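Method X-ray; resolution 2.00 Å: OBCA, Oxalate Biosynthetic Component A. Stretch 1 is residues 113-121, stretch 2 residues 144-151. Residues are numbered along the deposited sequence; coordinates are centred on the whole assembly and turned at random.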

ATOM      1  N   ALA A 113      -3.255   6.930  28.758  1.00 48.35           N
ATOM      2  CA  ALA A 113      -2.978   6.895  27.328  1.00 42.24           C
ATOM      3  C   ALA A 113      -4.268   6.877  26.526  1.00 42.01           C
ATOM      4  O   ALA A 113      -4.640   5.861  25.936  1.00 41.85           O
ATOM      5  CB  ALA A 113      -2.113   5.679  26.969  1.00 42.77           C
ATOM      6  N   HIS A 114      -4.962   8.006  26.516  1.00 39.94           N
ATOM      7  CA  HIS A 114      -6.131   8.150  25.664  1.00 38.80           C
ATOM      8  C   HIS A 114      -6.179   9.545  25.063  1.00 39.15           C
ATOM      9  O   HIS A 114      -5.445  10.445  25.482  1.00 38.31           O
ATOM     10  CB  HIS A 114      -7.427   7.772  26.397  1.00 42.50           C
ATOM     11  CG  HIS A 114      -7.982   8.849  27.281  1.00 44.14           C
ATOM     12  ND1 HIS A 114      -7.223   9.876  27.797  1.00 52.99           N
ATOM     13  CD2 HIS A 114      -9.244   9.048  27.739  1.00 48.41           C
ATOM     14  CE1 HIS A 114      -7.989  10.662  28.539  1.00 50.81           C
ATOM     15  NE2 HIS A 114      -9.219  10.179  28.516  1.00 49.88           N
ATOM     16  N   PHE A 115      -7.024   9.718  24.062  1.00 32.56           N
ATOM     17  CA  PHE A 115      -7.154  11.011  23.427  1.00 31.23           C
ATOM     18  C   PHE A 115      -8.630  11.180  23.143  1.00 33.69           C
ATOM     19  O   PHE A 115      -9.108  10.782  22.078  1.00 29.44           O
ATOM     20  CB  PHE A 115      -6.357  11.048  22.136  1.00 35.79           C
ATOM     21  CG  PHE A 115      -5.512  12.267  21.982  1.00 32.60           C
ATOM     22  CD1 PHE A 115      -4.188  12.258  22.384  1.00 31.16           C
ATOM     23  CD2 PHE A 115      -6.033  13.416  21.421  1.00 33.77           C
ATOM     24  CE1 PHE A 115      -3.400  13.384  22.244  1.00 34.23           C
ATOM     25  CE2 PHE A 115      -5.245  14.550  21.268  1.00 30.62           C
ATOM     26  CZ  PHE A 115      -3.927  14.531  21.685  1.00 34.06           C
ATOM     27  N   PRO A 116      -9.357  11.744  24.118  1.00 32.10           N
ATOM     28  CA  PRO A 116     -10.812  11.882  24.044  1.00 32.58           C
ATOM     29  C   PRO A 116     -11.226  12.647  22.805  1.00 27.73           C
ATOM     30  O   PRO A 116     -10.533  13.565  22.379  1.00 26.74           O
ATOM     31  CB  PRO A 116     -11.153  12.695  25.297  1.00 32.90           C
ATOM     32  CG  PRO A 116     -10.027  12.435  26.245  1.00 33.85           C
ATOM     33  CD  PRO A 116      -8.808  12.295  25.372  1.00 33.73           C
ATOM     34  N   LYS A 117     -12.360  12.261  22.239  1.00 28.18           N
ATOM     35  CA  LYS A 117     -12.906  12.947  21.073  1.00 31.22           C
ATOM     36  C   LYS A 117     -13.001  14.482  21.196  1.00 30.84           C
ATOM     37  O   LYS A 117     -12.628  15.191  20.255  1.00 28.94           O
ATOM     38  CB  LYS A 117     -14.261  12.346  20.691  1.00 29.68           C
ATOM     39  CG  LYS A 117     -14.937  13.034  19.506  1.00 33.58           C
ATOM     40  CD  LYS A 117     -16.128  12.205  19.041  1.00 35.04           C
ATOM     41  CE  LYS A 117     -16.856  12.858  17.882  1.00 40.92           C
ATOM     42  NZ  LYS A 117     -17.530  11.827  17.029  1.00 47.65           N
ATOM     43  N   PRO A 118     -13.491  15.003  22.343  1.00 28.24           N
ATOM     44  CA  PRO A 118     -13.541  16.473  22.444  1.00 32.03           C
ATOM     45  C   PRO A 118     -12.174  17.164  22.331  1.00 32.99           C
ATOM     46  O   PRO A 118     -12.136  18.332  21.926  1.00 32.14           O
ATOM     47  CB  PRO A 118     -14.144  16.721  23.835  1.00 28.97           C
ATOM     48  CG  PRO A 118     -14.868  15.457  24.183  1.00 33.60           C
ATOM     49  CD  PRO A 118     -14.070  14.349  23.532  1.00 26.44           C
ATOM     50  N   TRP A 119     -11.081  16.485  22.668  1.00 28.14           N
ATOM     51  CA  TRP A 119      -9.767  17.099  22.496  1.00 28.47           C
ATOM     52  C   TRP A 119      -9.468  17.327  21.026  1.00 31.23           C
ATOM     53  O   TRP A 119      -8.990  18.393  20.632  1.00 30.07           O
ATOM     54  CB  TRP A 119      -8.661  16.232  23.083  1.00 27.25           C
ATOM     55  CG  TRP A 119      -8.650  16.166  24.559  1.00 29.66           C
ATOM     56  CD1 TRP A 119      -9.629  16.600  25.415  1.00 28.71           C
ATOM     57  CD2 TRP A 119      -7.614  15.625  25.376  1.00 26.88           C
ATOM     58  NE1 TRP A 119      -9.258  16.354  26.709  1.00 30.76           N
ATOM     59  CE2 TRP A 119      -8.029  15.754  26.714  1.00 28.23           C
ATOM     60  CE3 TRP A 119      -6.379  15.029  25.104  1.00 30.25           C
ATOM     61  CZ2 TRP A 119      -7.247  15.316  27.778  1.00 29.46           C
ATOM     62  CZ3 TRP A 119      -5.607  14.599  26.161  1.00 33.03           C
ATOM     63  CH2 TRP A 119      -6.041  14.748  27.484  1.00 31.90           C
ATOM     64  N   LEU A 120      -9.753  16.314  20.214  1.00 29.10           N
ATOM     65  CA  LEU A 120      -9.458  16.374  18.791  1.00 32.46           C
ATOM     66  C   LEU A 120     -10.459  17.282  18.101  1.00 33.04           C
ATOM     67  O   LEU A 120     -10.157  17.897  17.080  1.00 31.96           O
ATOM     68  CB  LEU A 120      -9.523  14.968  18.178  1.00 33.69           C
ATOM     69  CG  LEU A 120      -8.404  13.990  18.552  1.00 35.04           C
ATOM     70  CD1 LEU A 120      -8.813  12.545  18.255  1.00 38.62           C
ATOM     71  CD2 LEU A 120      -7.157  14.334  17.783  1.00 31.33           C
ATOM     72  N   ALA A 121     -11.657  17.359  18.664  1.00 30.32           N
ATOM     73  CA  ALA A 121     -12.726  18.150  18.055  1.00 36.75           C
ATOM     74  C   ALA A 121     -12.467  19.640  18.234  1.00 36.75           C
ATOM     75  O   ALA A 121     -13.070  20.469  17.555  1.00 40.96           O
ATOM     76  CB  ALA A 121     -14.082  17.760  18.636  1.00 33.89           C
ATOM     77  N   GLU A 144     -15.540   3.128  19.780  1.00 33.72           N
ATOM     78  CA  GLU A 144     -16.880   3.402  19.239  1.00 35.70           C
ATOM     79  C   GLU A 144     -17.352   4.830  19.538  1.00 38.79           C
ATOM     80  O   GLU A 144     -18.190   5.378  18.827  1.00 38.72           O
ATOM     81  CB  GLU A 144     -17.918   2.386  19.732  1.00 38.06           C
ATOM     82  CG  GLU A 144     -19.309   2.560  19.094  1.00 49.48           C
ATOM     83  CD  GLU A 144     -19.258   2.756  17.570  1.00 54.71           C
ATOM     84  OE1 GLU A 144     -18.548   1.985  16.877  1.00 48.01           O
ATOM     85  OE2 GLU A 144     -19.932   3.690  17.068  1.00 53.32           O
ATOM     86  N   GLN A 145     -16.799   5.438  20.581  1.00 33.04           N
ATOM     87  CA  GLN A 145     -17.173   6.807  20.920  1.00 35.70           C
ATOM     88  C   GLN A 145     -16.313   7.804  20.155  1.00 39.58           C
ATOM     89  O   GLN A 145     -16.512   9.016  20.257  1.00 33.97           O
ATOM     90  CB  GLN A 145     -17.073   7.051  22.434  1.00 39.07           C
ATOM     91  CG  GLN A 145     -18.076   6.243  23.271  1.00 39.90           C
ATOM     92  CD  GLN A 145     -17.745   4.758  23.337  1.00 47.86           C
ATOM     93  OE1 GLN A 145     -16.571   4.368  23.341  1.00 48.46           O
ATOM     94  NE2 GLN A 145     -18.781   3.919  23.381  1.00 46.99           N
ATOM     95  N   GLY A 146     -15.355   7.295  19.380  1.00 33.52           N
ATOM     96  CA  GLY A 146     -14.510   8.157  18.576  1.00 29.14           C
ATOM     97  C   GLY A 146     -13.320   8.720  19.330  1.00 29.89           C
ATOM     98  O   GLY A 146     -12.710   9.690  18.876  1.00 29.83           O
ATOM     99  N   ASP A 147     -13.000   8.131  20.481  1.00 28.13           N
ATOM    100  CA  ASP A 147     -11.792   8.494  21.216  1.00 28.60           C
ATOM    101  C   ASP A 147     -10.618   7.688  20.662  1.00 31.19           C
ATOM    102  O   ASP A 147     -10.817   6.590  20.151  1.00 29.97           O
ATOM    103  CB  ASP A 147     -11.923   8.145  22.709  1.00 30.35           C
ATOM    104  CG  ASP A 147     -13.126   8.801  23.377  1.00 34.86           C
ATOM    105  OD1 ASP A 147     -13.734   8.136  24.239  1.00 35.21           O
ATOM    106  OD2 ASP A 147     -13.457   9.958  23.049  1.00 28.39           O
ATOM    107  N   LEU A 148      -9.402   8.215  20.776  1.00 25.76           N
ATOM    108  CA  LEU A 148      -8.212   7.410  20.496  1.00 28.03           C
ATOM    109  C   LEU A 148      -7.742   6.721  21.768  1.00 35.23           C
ATOM    110  O   LEU A 148      -7.653   7.350  22.826  1.00 32.19           O
ATOM    111  CB  LEU A 148      -7.076   8.255  19.941  1.00 28.28           C
ATOM    112  CG  LEU A 148      -7.336   9.077  18.690  1.00 29.28           C
ATOM    113  CD1 LEU A 148      -6.047   9.766  18.247  1.00 27.55           C
ATOM    114  CD2 LEU A 148      -7.911   8.212  17.577  1.00 36.93           C
ATOM    115  N   LEU A 149      -7.439   5.427  21.658  1.00 31.05           N
ATOM    116  CA  LEU A 149      -7.033   4.626  22.809  1.00 32.80           C
ATOM    117  C   LEU A 149      -5.747   3.867  22.511  1.00 33.41           C
ATOM    118  O   LEU A 149      -5.583   3.335  21.415  1.00 30.07           O
ATOM    119  CB  LEU A 149      -8.137   3.620  23.155  1.00 33.68           C
ATOM    120  CG  LEU A 149      -9.542   4.179  23.408  1.00 36.73           C
ATOM    121  CD1 LEU A 149     -10.481   3.096  23.907  1.00 41.17           C
ATOM    122  CD2 LEU A 149      -9.480   5.309  24.407  1.00 38.71           C
ATOM    123  N   TRP A 150      -4.840   3.809  23.482  1.00 30.48           N
ATOM    124  CA  TRP A 150      -3.707   2.889  23.401  1.00 33.21           C
ATOM    125  C   TRP A 150      -3.985   1.748  24.365  1.00 33.80           C
ATOM    126  O   TRP A 150      -4.107   1.967  25.564  1.00 35.48           O
ATOM    127  CB  TRP A 150      -2.409   3.606  23.758  1.00 28.57           C
ATOM    128  CG  TRP A 150      -1.183   2.731  23.866  1.00 32.94           C
ATOM    129  CD1 TRP A 150      -0.455   2.477  24.994  1.00 34.20           C
ATOM    130  CD2 TRP A 150      -0.528   2.025  22.799  1.00 32.12           C
ATOM    131  NE1 TRP A 150       0.607   1.659  24.695  1.00 35.57           N
ATOM    132  CE2 TRP A 150       0.586   1.366  23.360  1.00 32.89           C
ATOM    133  CE3 TRP A 150      -0.778   1.883  21.434  1.00 28.47           C
ATOM    134  CZ2 TRP A 150       1.452   0.572  22.592  1.00 37.04           C
ATOM    135  CZ3 TRP A 150       0.079   1.094  20.675  1.00 30.13           C
ATOM    136  CH2 TRP A 150       1.185   0.456  21.254  1.00 32.20           C
ATOM    137  N   GLU A 151      -4.121   0.536  23.836  1.00 33.47           N
ATOM    138  CA  GLU A 151      -4.554  -0.595  24.652  1.00 36.39           C
ATOM    139  C   GLU A 151      -3.412  -1.520  25.048  1.00 36.41           C
ATOM    140  O   GLU A 151      -3.543  -2.743  24.990  1.00 39.14           O
ATOM    141  CB  GLU A 151      -5.648  -1.376  23.928  1.00 36.59           C
ATOM    142  CG  GLU A 151      -6.859  -0.517  23.572  1.00 34.45           C
ATOM    143  CD  GLU A 151      -8.022  -1.334  23.047  1.00 45.87           C
ATOM    144  OE1 GLU A 151      -7.804  -2.209  22.184  1.00 48.18           O
ATOM    145  OE2 GLU A 151      -9.161  -1.097  23.498  1.00 54.42           O
TER

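The two stretches meet as a short antiparallel pair of strands, residues 114-115 against 148-149. His-114 lies opposite Leu-149 as a non-hydrogen-bonded pair. Phe-115 and Leu-148 form the neighbouring hydrogen-bonded pair. Here Phe-115 N donates to Leu-148 O at 2.7 Å, and Leu-148 N donates back to Phe-115 O at 2.9 Å. Past the His-114 and Leu-149 pair, Trp-150 N donates to Ala-113 O at 3.2 Å, with a nearly straight angle of 166°. Leu-148 O also receives a CA-H...O contact from His-114 CA at 3.3 Å.

Beyond the strand, Pro-116 takes the N-cap position and a helix begins at Lys-117. The pairing is replaced here by a side-chain contact. Asp-147 OD2 accepts a hydrogen bond from Lys-117 N at 2.7 Å and 167°. The carboxylate thus meets a backbone NH in the first turn, where no preceding helical carbonyl is available to it, and ties the helix start to the other stretch.

Side chains fill the two faces of the sheet. On one, Phe-115 CB and Leu-148 CB pack at 3.6 Å, while the Phe-115 ring leads away from stretch 2. Leu-120, from the helix, adds to this apolar cluster, with its CD1 3.8 Å from Leu-148 CG. On the other face, His-114 CB approaches Leu-149 CD2 at 3.8 Å. Ala-113 CB lies 3.8 Å from Trp-150 CB, at the edge of the indole ring.

The extended Lys-117 side chain runs along the turn, its CD 3.4 Å from Gln-145 O. NZ is hydrogen-bonded elsewhere in the structure. Gly-146 has phi/psi of 85/16°. A CB there would jam against the preceding carbonyl and sit tightly, 3.2 Å, from Lys-117 CD. Gly-146 O is buried without a hydrogen-bonding partner.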